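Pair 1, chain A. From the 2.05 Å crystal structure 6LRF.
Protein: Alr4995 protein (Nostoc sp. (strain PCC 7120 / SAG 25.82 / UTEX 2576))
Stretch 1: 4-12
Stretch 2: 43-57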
# COMPACT_ATOMS: atom_id res chain seq x y z
N ARG A 4 -3.19 -48.36 -47.13
CA ARG A 4 -2.11 -49.15 -46.52
C ARG A 4 -1.09 -48.30 -45.75
O ARG A 4 0.11 -48.33 -46.04
CB ARG A 4 -1.38 -49.97 -47.59
CG ARG A 4 -2.28 -50.92 -48.37
CD ARG A 4 -1.53 -52.19 -48.79
NE ARG A 4 -0.41 -51.93 -49.70
CZ ARG A 4 0.87 -52.09 -49.38
NH1 ARG A 4 1.80 -51.82 -50.27
NH2 ARG A 4 1.21 -52.53 -48.17
N ILE A 5 -1.57 -47.57 -44.75
CA ILE A 5 -0.75 -46.65 -43.97
C ILE A 5 0.19 -47.38 -43.00
O ILE A 5 -0.21 -48.33 -42.34
CB ILE A 5 -1.64 -45.65 -43.18
CG1 ILE A 5 -2.54 -44.87 -44.15
CG2 ILE A 5 -0.80 -44.69 -42.35
CD1 ILE A 5 -3.54 -43.96 -43.47
N ARG A 6 1.45 -46.94 -42.93
CA ARG A 6 2.43 -47.53 -42.02
C ARG A 6 2.83 -46.57 -40.89
O ARG A 6 3.06 -45.38 -41.13
CB ARG A 6 3.70 -47.94 -42.78
CG ARG A 6 3.45 -48.73 -44.06
CD ARG A 6 4.78 -49.09 -44.74
NE ARG A 6 5.53 -50.12 -44.02
CZ ARG A 6 5.44 -51.43 -44.28
NH1 ARG A 6 4.62 -51.87 -45.23
NH2 ARG A 6 6.17 -52.29 -43.57
N PHE A 7 2.92 -47.10 -39.68
CA PHE A 7 3.44 -46.37 -38.52
C PHE A 7 4.66 -47.09 -37.98
O PHE A 7 4.73 -48.31 -38.00
CB PHE A 7 2.41 -46.26 -37.41
CG PHE A 7 1.26 -45.36 -37.74
CD1 PHE A 7 1.29 -44.02 -37.38
CD2 PHE A 7 0.15 -45.86 -38.41
CE1 PHE A 7 0.23 -43.17 -37.69
CE2 PHE A 7 -0.92 -45.03 -38.72
CZ PHE A 7 -0.88 -43.68 -38.36
N LEU A 8 5.63 -46.31 -37.50
CA LEU A 8 6.80 -46.86 -36.85
C LEU A 8 6.64 -46.78 -35.34
O LEU A 8 6.29 -45.72 -34.82
CB LEU A 8 8.04 -46.10 -37.28
CG LEU A 8 9.33 -46.53 -36.62
CD1 LEU A 8 9.64 -47.95 -37.06
CD2 LEU A 8 10.40 -45.57 -37.06
N MSE A 9 6.88 -47.89 -34.64
CA MSE A 9 6.88 -47.88 -33.17
C MSE A 9 8.11 -48.56 -32.61
O MSE A 9 8.97 -49.02 -33.36
CB MSE A 9 5.62 -48.55 -32.62
CG MSE A 9 4.34 -47.85 -33.02
SE MSE A 9 2.70 -48.58 -32.20
CE MSE A 9 3.08 -48.21 -30.31
N CYS A 10 8.22 -48.61 -31.30
CA CYS A 10 9.34 -49.28 -30.68
C CYS A 10 8.90 -49.78 -29.31
O CYS A 10 8.49 -48.99 -28.45
CB CYS A 10 10.54 -48.34 -30.56
SG CYS A 10 11.99 -49.08 -29.80
N PRO A 11 8.97 -51.11 -29.12
CA PRO A 11 8.50 -51.77 -27.90
C PRO A 11 9.29 -51.33 -26.66
O PRO A 11 10.48 -51.00 -26.75
CB PRO A 11 8.70 -53.26 -28.20
CG PRO A 11 9.76 -53.30 -29.24
CD PRO A 11 9.52 -52.08 -30.09
N PRO A 12 8.62 -51.32 -25.50
CA PRO A 12 9.18 -50.82 -24.24
C PRO A 12 10.14 -51.78 -23.53
O PRO A 12 10.15 -51.77 -22.30
CB PRO A 12 7.94 -50.59 -23.37
CG PRO A 12 6.95 -51.56 -23.90
CD PRO A 12 7.19 -51.65 -25.37
N GLY A 43 -1.51 -52.40 -25.82
CA GLY A 43 -2.86 -51.92 -26.09
C GLY A 43 -2.90 -50.98 -27.28
O GLY A 43 -3.74 -51.11 -28.17
N LEU A 44 -1.98 -50.01 -27.29
CA LEU A 44 -1.84 -49.08 -28.41
C LEU A 44 -1.45 -49.81 -29.70
O LEU A 44 -2.09 -49.65 -30.75
CB LEU A 44 -0.79 -48.01 -28.08
CG LEU A 44 -0.49 -47.03 -29.21
CD1 LEU A 44 -1.77 -46.33 -29.64
CD2 LEU A 44 0.55 -46.02 -28.73
N TYR A 45 -0.40 -50.61 -29.57
CA TYR A 45 0.10 -51.45 -30.64
C TYR A 45 -1.02 -52.27 -31.27
O TYR A 45 -1.23 -52.25 -32.49
CB TYR A 45 1.21 -52.34 -30.10
CG TYR A 45 1.84 -53.24 -31.12
CD1 TYR A 45 2.37 -52.73 -32.30
CD2 TYR A 45 1.94 -54.61 -30.90
CE1 TYR A 45 2.96 -53.55 -33.23
CE2 TYR A 45 2.53 -55.44 -31.82
CZ TYR A 45 3.04 -54.91 -32.99
OH TYR A 45 3.63 -55.75 -33.91
N GLN A 46 -1.77 -52.98 -30.43
CA GLN A 46 -2.85 -53.85 -30.90
C GLN A 46 -3.94 -53.05 -31.62
O GLN A 46 -4.38 -53.45 -32.70
CB GLN A 46 -3.47 -54.65 -29.74
CG GLN A 46 -2.54 -55.68 -29.08
CD GLN A 46 -2.02 -56.73 -30.04
OE1 GLN A 46 -2.71 -57.14 -30.97
NE2 GLN A 46 -0.79 -57.20 -29.79
N ILE A 47 -4.36 -51.94 -31.02
CA ILE A 47 -5.40 -51.10 -31.63
C ILE A 47 -4.96 -50.56 -32.98
O ILE A 47 -5.72 -50.60 -33.96
CB ILE A 47 -5.77 -49.91 -30.72
CG1 ILE A 47 -6.47 -50.40 -29.45
CG2 ILE A 47 -6.69 -48.97 -31.46
CD1 ILE A 47 -6.65 -49.31 -28.40
N LEU A 48 -3.73 -50.06 -33.04
CA LEU A 48 -3.22 -49.45 -34.26
C LEU A 48 -3.04 -50.48 -35.36
O LEU A 48 -3.33 -50.21 -36.53
CB LEU A 48 -1.90 -48.72 -33.98
CG LEU A 48 -1.41 -47.75 -35.06
CD1 LEU A 48 -2.50 -46.76 -35.43
CD2 LEU A 48 -0.16 -47.01 -34.62
N LYS A 49 -2.55 -51.67 -34.98
CA LYS A 49 -2.34 -52.78 -35.91
C LYS A 49 -3.64 -53.20 -36.61
O LYS A 49 -3.61 -53.81 -37.68
CB LYS A 49 -1.73 -53.98 -35.17
CG LYS A 49 -0.29 -54.25 -35.54
CD LYS A 49 -0.14 -54.38 -37.07
CE LYS A 49 1.31 -54.62 -37.52
NZ LYS A 49 1.46 -54.75 -39.01
N GLU A 50 -4.77 -52.84 -35.99
CA GLU A 50 -6.09 -53.15 -36.52
C GLU A 50 -6.58 -52.12 -37.55
O GLU A 50 -7.57 -52.35 -38.24
CB GLU A 50 -7.11 -53.26 -35.38
CG GLU A 50 -6.90 -54.45 -34.44
CD GLU A 50 -7.92 -54.53 -33.29
OE1 GLU A 50 -8.03 -53.56 -32.51
OE2 GLU A 50 -8.61 -55.56 -33.16
N HIS A 51 -5.89 -50.99 -37.66
CA HIS A 51 -6.28 -49.98 -38.64
C HIS A 51 -5.14 -49.59 -39.58
O HIS A 51 -5.31 -48.77 -40.48
CB HIS A 51 -6.81 -48.73 -37.94
CG HIS A 51 -8.00 -48.98 -37.08
ND1 HIS A 51 -7.90 -49.34 -35.75
CD2 HIS A 51 -9.33 -48.93 -37.35
CE1 HIS A 51 -9.11 -49.49 -35.24
NE2 HIS A 51 -9.99 -49.25 -36.20
N ALA A 52 -3.97 -50.19 -39.37
CA ALA A 52 -2.80 -49.84 -40.15
C ALA A 52 -1.66 -50.85 -39.98
O ALA A 52 -1.72 -51.74 -39.14
CB ALA A 52 -2.32 -48.43 -39.77
N ILE A 53 -0.61 -50.66 -40.78
CA ILE A 53 0.61 -51.46 -40.71
C ILE A 53 1.56 -50.85 -39.70
O ILE A 53 1.73 -49.63 -39.67
CB ILE A 53 1.31 -51.53 -42.10
CG1 ILE A 53 0.35 -52.06 -43.17
CG2 ILE A 53 2.59 -52.36 -42.03
CD1 ILE A 53 0.88 -51.87 -44.61
N VAL A 54 2.20 -51.67 -38.87
CA VAL A 54 3.14 -51.13 -37.89
C VAL A 54 4.50 -51.80 -38.00
O VAL A 54 4.63 -52.99 -37.78
CB VAL A 54 2.62 -51.28 -36.43
CG1 VAL A 54 3.65 -50.77 -35.43
CG2 VAL A 54 1.28 -50.56 -36.25
N ASP A 55 5.52 -51.01 -38.35
CA ASP A 55 6.89 -51.47 -38.29
C ASP A 55 7.46 -51.17 -36.91
O ASP A 55 6.96 -50.29 -36.21
CB ASP A 55 7.76 -50.79 -39.35
CG ASP A 55 7.35 -51.17 -40.76
OD1 ASP A 55 6.89 -52.32 -40.98
OD2 ASP A 55 7.50 -50.31 -41.66
N LEU A 56 8.50 -51.89 -36.54
CA LEU A 56 9.12 -51.72 -35.24
C LEU A 56 10.61 -51.48 -35.39
O LEU A 56 11.25 -52.09 -36.24
CB LEU A 56 8.87 -52.95 -34.36
CG LEU A 56 7.42 -53.36 -34.11
CD1 LEU A 56 7.39 -54.63 -33.27
CD2 LEU A 56 6.64 -52.25 -33.40
N VAL A 57 11.16 -50.57 -34.57
CA VAL A 57 12.60 -50.39 -34.41
C VAL A 57 13.08 -51.41 -33.39
O VAL A 57 12.33 -51.75 -32.48
CB VAL A 57 12.97 -48.97 -33.87
CG1 VAL A 57 14.49 -48.79 -33.78
CG2 VAL A 57 12.34 -47.87 -34.71

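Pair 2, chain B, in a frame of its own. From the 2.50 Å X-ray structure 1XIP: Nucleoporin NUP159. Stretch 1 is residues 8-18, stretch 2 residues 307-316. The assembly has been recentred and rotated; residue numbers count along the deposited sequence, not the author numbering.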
# COMPACT_ATOMS: atom_id res chain seq x y z
N GLU B 8 -19.58 9.45 -13.02
CA GLU B 8 -18.84 9.65 -11.78
C GLU B 8 -19.35 8.74 -10.66
O GLU B 8 -20.55 8.62 -10.46
CB GLU B 8 -19.02 11.11 -11.36
CG GLU B 8 -17.76 11.94 -11.22
CD GLU B 8 -17.74 12.75 -9.92
OE1 GLU B 8 -16.71 12.72 -9.19
OE2 GLU B 8 -18.76 13.41 -9.61
N VAL B 9 -18.44 8.09 -9.93
CA VAL B 9 -18.82 7.34 -8.73
C VAL B 9 -19.19 8.35 -7.66
O VAL B 9 -18.44 9.29 -7.43
CB VAL B 9 -17.68 6.46 -8.15
CG1 VAL B 9 -18.25 5.14 -7.65
CG2 VAL B 9 -16.58 6.23 -9.15
N PRO B 10 -20.33 8.16 -7.00
CA PRO B 10 -20.84 9.16 -6.06
C PRO B 10 -20.28 9.00 -4.64
O PRO B 10 -19.82 7.93 -4.26
CB PRO B 10 -22.36 8.93 -6.10
CG PRO B 10 -22.56 7.69 -6.95
CD PRO B 10 -21.24 7.00 -7.09
N THR B 11 -20.30 10.09 -3.87
CA THR B 11 -19.79 10.07 -2.52
C THR B 11 -20.92 10.19 -1.50
O THR B 11 -21.70 11.16 -1.52
CB THR B 11 -18.76 11.18 -2.30
OG1 THR B 11 -17.58 10.90 -3.07
CG2 THR B 11 -18.26 11.18 -0.84
N GLU B 12 -20.99 9.19 -0.63
CA GLU B 12 -21.96 9.16 0.44
C GLU B 12 -21.38 9.84 1.66
O GLU B 12 -20.25 9.56 2.05
CB GLU B 12 -22.32 7.71 0.77
CG GLU B 12 -23.41 7.55 1.82
CD GLU B 12 -23.52 6.14 2.32
OE1 GLU B 12 -24.44 5.42 1.89
OE2 GLU B 12 -22.69 5.74 3.16
N THR B 13 -22.14 10.77 2.23
CA THR B 13 -21.87 11.30 3.55
C THR B 13 -22.53 10.37 4.55
O THR B 13 -23.74 10.17 4.53
CB THR B 13 -22.44 12.71 3.70
OG1 THR B 13 -21.93 13.52 2.65
CG2 THR B 13 -21.89 13.37 4.96
N SER B 14 -21.72 9.79 5.43
CA SER B 14 -22.21 8.81 6.38
C SER B 14 -22.03 9.33 7.79
O SER B 14 -20.95 9.83 8.13
CB SER B 14 -21.49 7.48 6.20
OG SER B 14 -22.09 6.44 6.97
N GLU B 15 -23.07 9.20 8.59
CA GLU B 15 -23.00 9.57 10.00
C GLU B 15 -22.67 8.37 10.88
O GLU B 15 -22.78 8.43 12.12
CB GLU B 15 -24.31 10.23 10.44
CG GLU B 15 -24.11 11.26 11.54
CD GLU B 15 -24.85 12.56 11.28
OE1 GLU B 15 -24.90 13.02 10.11
OE2 GLU B 15 -25.37 13.13 12.27
N ASP B 16 -22.27 7.27 10.24
CA ASP B 16 -21.94 6.03 10.95
C ASP B 16 -20.45 5.68 10.86
O ASP B 16 -20.01 4.70 11.44
CB ASP B 16 -22.76 4.86 10.41
CG ASP B 16 -24.24 5.16 10.36
OD1 ASP B 16 -24.90 4.69 9.41
OD2 ASP B 16 -24.84 5.83 11.24
N PHE B 17 -19.70 6.50 10.13
CA PHE B 17 -18.28 6.26 9.91
C PHE B 17 -17.48 7.43 10.39
O PHE B 17 -17.86 8.59 10.15
CB PHE B 17 -17.99 6.05 8.42
CG PHE B 17 -18.23 4.65 7.96
CD1 PHE B 17 -19.33 4.35 7.14
CD2 PHE B 17 -17.37 3.62 8.34
CE1 PHE B 17 -19.56 3.03 6.71
CE2 PHE B 17 -17.59 2.31 7.92
CZ PHE B 17 -18.69 2.01 7.11
N GLY B 18 -16.37 7.13 11.06
CA GLY B 18 -15.40 8.15 11.39
C GLY B 18 -14.09 7.61 11.92
O GLY B 18 -14.02 6.45 12.36
N ILE B 307 -12.10 6.17 2.35
CA ILE B 307 -12.85 4.97 2.69
C ILE B 307 -13.69 4.51 1.48
O ILE B 307 -14.39 5.31 0.88
CB ILE B 307 -13.76 5.23 3.88
CG1 ILE B 307 -12.97 5.81 5.06
CG2 ILE B 307 -14.43 3.95 4.31
CD1 ILE B 307 -13.86 6.40 6.15
N TRP B 308 -13.58 3.23 1.14
CA TRP B 308 -14.40 2.61 0.11
C TRP B 308 -15.26 1.54 0.77
O TRP B 308 -14.74 0.64 1.43
CB TRP B 308 -13.49 1.96 -0.93
CG TRP B 308 -14.24 1.20 -1.96
CD1 TRP B 308 -14.41 -0.15 -2.02
CD2 TRP B 308 -14.95 1.74 -3.08
NE1 TRP B 308 -15.17 -0.48 -3.11
CE2 TRP B 308 -15.52 0.66 -3.78
CE3 TRP B 308 -15.18 3.04 -3.56
CZ2 TRP B 308 -16.30 0.83 -4.92
CZ3 TRP B 308 -15.95 3.21 -4.69
CH2 TRP B 308 -16.50 2.11 -5.36
N ASP B 309 -16.59 1.60 0.63
CA ASP B 309 -17.45 0.64 1.33
C ASP B 309 -17.88 -0.60 0.50
O ASP B 309 -18.72 -1.38 0.95
CB ASP B 309 -18.67 1.35 1.94
CG ASP B 309 -19.82 1.60 0.99
OD1 ASP B 309 -19.67 1.38 -0.23
OD2 ASP B 309 -20.91 2.02 1.45
N SER B 310 -17.29 -0.77 -0.69
CA SER B 310 -17.60 -1.89 -1.59
C SER B 310 -18.42 -1.41 -2.80
O SER B 310 -18.47 -2.08 -3.83
CB SER B 310 -18.33 -3.00 -0.84
OG SER B 310 -19.73 -2.85 -0.98
N LYS B 311 -19.08 -0.26 -2.65
CA LYS B 311 -19.94 0.27 -3.73
C LYS B 311 -19.76 1.76 -4.04
O LYS B 311 -20.04 2.19 -5.15
CB LYS B 311 -21.42 -0.00 -3.41
CG LYS B 311 -21.90 0.55 -2.05
CD LYS B 311 -23.36 1.00 -2.09
CE LYS B 311 -24.01 1.04 -0.70
NZ LYS B 311 -23.53 2.20 0.12
N GLN B 312 -19.29 2.52 -3.05
CA GLN B 312 -19.05 3.95 -3.21
C GLN B 312 -18.06 4.46 -2.17
O GLN B 312 -17.72 3.76 -1.23
CB GLN B 312 -20.36 4.73 -3.14
CG GLN B 312 -20.87 5.00 -1.72
CD GLN B 312 -22.37 5.15 -1.65
OE1 GLN B 312 -23.05 4.31 -1.07
NE2 GLN B 312 -22.90 6.22 -2.24
N VAL B 313 -17.63 5.71 -2.37
CA VAL B 313 -16.71 6.39 -1.45
C VAL B 313 -17.51 7.02 -0.33
O VAL B 313 -18.57 7.56 -0.57
CB VAL B 313 -15.90 7.51 -2.19
CG1 VAL B 313 -15.01 8.30 -1.21
CG2 VAL B 313 -15.06 6.93 -3.30
N ILE B 314 -16.99 6.95 0.88
CA ILE B 314 -17.68 7.48 2.05
C ILE B 314 -16.90 8.59 2.71
O ILE B 314 -15.75 8.42 3.08
CB ILE B 314 -17.93 6.38 3.06
CG1 ILE B 314 -19.02 5.45 2.55
CG2 ILE B 314 -18.27 6.94 4.43
CD1 ILE B 314 -18.77 4.06 2.98
N GLU B 315 -17.54 9.74 2.85
CA GLU B 315 -16.99 10.80 3.66
C GLU B 315 -17.74 10.78 4.98
O GLU B 315 -18.97 10.63 4.99
CB GLU B 315 -17.18 12.15 2.97
CG GLU B 315 -16.05 12.54 2.00
CD GLU B 315 -15.97 14.05 1.76
OE1 GLU B 315 -16.94 14.65 1.24
OE2 GLU B 315 -14.92 14.65 2.10
N PRO B 316 -17.01 10.88 6.09
CA PRO B 316 -17.63 11.12 7.40
C PRO B 316 -18.32 12.48 7.41
O PRO B 316 -17.93 13.37 6.64
CB PRO B 316 -16.43 11.13 8.35
CG PRO B 316 -15.35 10.43 7.61
CD PRO B 316 -15.55 10.76 6.18

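Both pairs set two short parallel strands side by side, and the backbones superpose to 0.6 Å over 14 central residues. The axes cross at -31° in pair 1 and -35° in pair 2, with closest approaches of 4.5 and 4.6 Å. Arg A6 to Met A9 matches Thr B11 to Ser B14, and Ile A53 to Leu A56 matches Val B313 to Pro B316. The turn before the second strand matches as well, Ala A52 falling on Gln B312, although a helix leads into it in pair 1 and a strand in pair 2.

The first rule lies in the backbone. In pair 1, Phe A7 N donates to Ile A53 O at 2.8 Å, Asp A55 N to Phe A7 O at 2.8 Å, and Met A9 N to Asp A55 O at 2.9 Å. Pair 2 repeats this ladder at the matched positions: Glu B12 N to Val B313 O at 2.9 Å, Glu B315 N to Glu B12 O at 2.8 Å, and Ser B14 N to Glu B315 O at 2.9 Å. Because these bonds use only main-chain atoms, the side chains are left free to differ. At the entry the ladders diverge: Ile A53 N bonds Ile A5 O at 2.8 Å, whereas the matched Val B313 N and Pro B10 O, 3.6 Å apart, make no hydrogen bond.

On the face carrying Arg A6 and Asp A55, charge ties the strands diagonally. Arg A6 NH2 reaches Asp A55 OD1 at 2.7 Å in a salt bridge, while Ile A53 CG2 lies over one face of the guanidinium. The matched diagonal, Thr B11 and Glu B315, has no charge pair; instead Thr B11 CG2 packs against Glu B315 CG at 3.8 Å.

The other face shows the greater change. Phe A7 is buried, with Leu A48 CD2 3.8 Å from its CG, and Met A9, a selenomethionine, packs its CG 3.8 Å from Val A54 CG1 and its CE 3.7 Å from Leu A44 CD2. Two long apolar side chains thus fill the space between strand and helix. Pair 2 places Glu B12 and Ser B14 at these positions. Glu B12 OE1 makes a long salt bridge to Lys B311 NZ at 3.8 Å, and Lys B311 NZ also bridges Asp B309 OD2 at 2.9 Å. Ser B14 is small, but its CB still meets Ile B314 CG2 at 3.7 Å, and Phe B17 CD1 packs on that same methyl at 3.9 Å. An aromatic ring from beyond the strand therefore joins the small serine in covering the isoleucine.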